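Side-chain contact in nuclease NucT (Helicobacter pylori, PDB 6EHI), which is a nuclease of the phospholipase D-like (PLD) superfamily, built around a mixed beta-sheet flanked by helices: residues S150-Q153 with K154-S158. The protein carries 1 engineered substitution. Sequence-based numbering, arbitrary orientation.
Sequences SYYQ and KMLES
Tyr152 and Leu156 sit one helical turn apart, Leu156 N donating to Tyr152 O at 2.8 Å in the i to i+4 bonding that also joins Met155 N to Tyr151 O and Glu157 N to Gln153 O, with a weak bond from Lys154 N to Ser150 O. On the side that faces the sheet, the Tyr152 ring and the Leu156 side chain meet at an angle: CE2 of the ring lies 3.9 Å from Leu156 CD2 and 4.1 Å from CD1, so both methyls of the leucine fork reach the same ring carbon. The tyrosine, its CG anti to the backbone N (chi1 -171°), starts out away from residues 154-158, but its ring swings back to Leu156. The phenol continues to the sheet, where Tyr152 OH is hydrogen-bonded to Ile36 O, which tethers the far end of this buried residue. The side chain of Gln153 runs alongside that of Leu156, pointing the same way. These residues belong to helix 142-158, which packs across the mixed beta-sheet of the PLD-like domain: Tyr152, Met155 and Leu156 rest on strand 59-65, and the last two also reach strand 86-91. Met155 CB lies 3.3 Å from Tyr152 O and its CG 3.4 Å from Tyr151 O, before the thioether turns away from the preceding turn. Around the helix, Tyr151 and Lys154 approach more loosely, ring CD1 to lysine CD at 4.4 Å, and both pack on Tyr14 of the second subunit, whose ring meets that of Tyr151. Towards the C-terminal end, a water donates to both Gln153 O (2.7 Å) and Glu157 OE2 (3.1 Å), linking the carboxylate to a carbonyl that already accepts Glu157 N.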
ATOM      1  N   SER A 150      16.641  -7.624   1.213  1.00 15.81           N
ATOM      2  CA  SER A 150      17.831  -6.829   1.133  1.00 16.60           C
ATOM      3  C   SER A 150      17.655  -5.411   1.608  1.00 16.83           C
ATOM      4  O   SER A 150      18.468  -4.841   2.383  1.00 18.62           O
ATOM      5  CB  SER A 150      18.393  -6.847  -0.331  1.00 20.10           C
ATOM      6  OG  SER A 150      19.405  -5.873  -0.436  1.00 22.33           O
ATOM      7  N   TYR A 151      16.527  -4.810   1.156  1.00 15.99           N
ATOM      8  CA  TYR A 151      16.309  -3.458   1.553  1.00 15.07           C
ATOM      9  C   TYR A 151      15.778  -3.424   2.965  1.00 16.29           C
ATOM     10  O   TYR A 151      15.927  -2.424   3.541  1.00 16.78           O
ATOM     11  CB  TYR A 151      15.388  -2.725   0.612  1.00 16.33           C
ATOM     12  CG  TYR A 151      16.030  -2.395  -0.733  1.00 15.63           C
ATOM     13  CD1 TYR A 151      16.912  -1.395  -0.843  1.00 18.37           C
ATOM     14  CD2 TYR A 151      15.703  -3.106  -1.848  1.00 17.02           C
ATOM     15  CE1 TYR A 151      17.515  -1.075  -2.057  1.00 19.23           C
ATOM     16  CE2 TYR A 151      16.332  -2.836  -3.087  1.00 16.42           C
ATOM     17  CZ  TYR A 151      17.208  -1.803  -3.163  1.00 17.09           C
ATOM     18  OH  TYR A 151      17.899  -1.392  -4.298  1.00 18.17           O
ATOM     19  N   TYR A 152      15.137  -4.475   3.410  1.00 16.56           N
ATOM     20  CA  TYR A 152      14.679  -4.527   4.804  1.00 15.12           C
ATOM     21  C   TYR A 152      15.894  -4.354   5.768  1.00 15.89           C
ATOM     22  O   TYR A 152      15.872  -3.564   6.731  1.00 17.52           O
ATOM     23  CB  TYR A 152      13.926  -5.803   5.092  1.00 17.64           C
ATOM     24  CG  TYR A 152      13.284  -5.736   6.474  1.00 17.63           C
ATOM     25  CD1 TYR A 152      12.037  -5.183   6.677  1.00 17.20           C
ATOM     26  CD2 TYR A 152      13.979  -6.135   7.591  1.00 17.05           C
ATOM     27  CE1 TYR A 152      11.468  -5.119   7.948  1.00 17.61           C
ATOM     28  CE2 TYR A 152      13.407  -6.099   8.851  1.00 17.10           C
ATOM     29  CZ  TYR A 152      12.140  -5.574   9.051  1.00 15.87           C
ATOM     30  OH  TYR A 152      11.576  -5.482  10.313  1.00 15.79           O
ATOM     31  N   GLN A 153      16.929  -5.091   5.507  1.00 17.41           N
ATOM     32  CA  GLN A 153      18.201  -4.958   6.270  1.00 19.60           C
ATOM     33  C   GLN A 153      18.789  -3.595   6.271  1.00 18.47           C
ATOM     34  O   GLN A 153      19.220  -3.122   7.334  1.00 22.22           O
ATOM     35  CB  GLN A 153      19.222  -5.972   5.720  1.00 22.49           C
ATOM     36  CG  GLN A 153      18.823  -7.414   6.014  1.00 24.81           C
ATOM     37  CD  GLN A 153      18.465  -7.713   7.467  1.00 28.49           C
ATOM     38  OE1 GLN A 153      19.323  -7.711   8.324  1.00 32.59           O
ATOM     39  NE2 GLN A 153      17.195  -7.933   7.745  1.00 30.44           N
ATOM     40  N   LYS A 154      18.725  -2.893   5.132  1.00 18.04           N
ATOM     41  CA  LYS A 154      19.163  -1.503   5.052  1.00 20.02           C
ATOM     42  C   LYS A 154      18.266  -0.588   5.904  1.00 20.80           C
ATOM     43  O   LYS A 154      18.751   0.238   6.669  1.00 18.12           O
ATOM     44  CB  LYS A 154      19.174  -0.961   3.599  1.00 24.20           C
ATOM     45  CG  LYS A 154      20.310  -1.512   2.726  1.00 29.76           C
ATOM     46  CD  LYS A 154      20.573  -0.725   1.442  1.00 33.63           C
ATOM     47  CE  LYS A 154      20.541   0.797   1.535  1.00 35.28           C
ATOM     48  NZ  LYS A 154      21.814   1.508   1.828  1.00 37.75           N
ATOM     49  N   MET A 155      16.935  -0.811   5.803  1.00 16.30           N
ATOM     50  CA  MET A 155      16.025  -0.099   6.685  1.00 15.64           C
ATOM     51  C   MET A 155      16.365  -0.314   8.172  1.00 16.32           C
ATOM     52  O   MET A 155      16.255   0.656   8.994  1.00 17.52           O
ATOM     53  CB  MET A 155      14.584  -0.492   6.419  1.00 14.92           C
ATOM     54  CG  MET A 155      14.219   0.041   5.039  1.00 15.45           C
ATOM     55  SD  MET A 155      12.567  -0.541   4.533  1.00 17.27           S
ATOM     56  CE  MET A 155      11.546   0.372   5.652  1.00 14.62           C
ATOM     57  N   LEU A 156      16.627  -1.534   8.534  1.00 17.77           N
ATOM     58  CA  LEU A 156      16.871  -1.910   9.927  1.00 19.88           C
ATOM     59  C   LEU A 156      18.070  -1.173  10.471  1.00 22.74           C
ATOM     60  O   LEU A 156      18.117  -0.784  11.650  1.00 24.09           O
ATOM     61  CB  LEU A 156      17.124  -3.420  10.002  1.00 24.04           C
ATOM     62  CG  LEU A 156      16.614  -4.179  11.213  1.00 30.54           C
ATOM     63  CD1 LEU A 156      15.245  -3.816  11.747  1.00 29.09           C
ATOM     64  CD2 LEU A 156      16.686  -5.683  10.842  1.00 36.05           C
ATOM     65  N   GLU A 157      19.052  -0.915   9.618  1.00 25.54           N
ATOM     66  CA  GLU A 157      20.253  -0.114  10.049  1.00 26.34           C
ATOM     67  C   GLU A 157      20.034   1.348  10.237  1.00 27.91           C
ATOM     68  O   GLU A 157      20.892   2.004  10.839  1.00 27.23           O
ATOM     69  CB  GLU A 157      21.447  -0.258   9.091  1.00 40.23           C
ATOM     70  CG  GLU A 157      22.340  -1.481   9.211  1.00 48.05           C
ATOM     71  CD  GLU A 157      23.087  -1.780   7.903  1.00 52.60           C
ATOM     72  OE1 GLU A 157      23.641  -0.839   7.280  1.00 55.23           O
ATOM     73  OE2 GLU A 157      23.135  -2.962   7.510  1.00 58.17           O
ATOM     74  N   SER A 158      18.944   1.918   9.676  1.00 19.96           N
ATOM     75  CA  SER A 158      18.559   3.286   9.937  1.00 18.99           C
ATOM     76  C   SER A 158      17.554   3.509  11.060  1.00 16.68           C
ATOM     77  O   SER A 158      17.351   4.641  11.434  1.00 18.38           O
ATOM     78  CB  SER A 158      18.055   3.925   8.618  1.00 21.39           C
ATOM     79  OG  SER A 158      18.960   3.638   7.531  1.00 23.22           O
TER
HETATM   80  O   HOH W   1      20.835  -4.161   9.207  1.00 37.52           O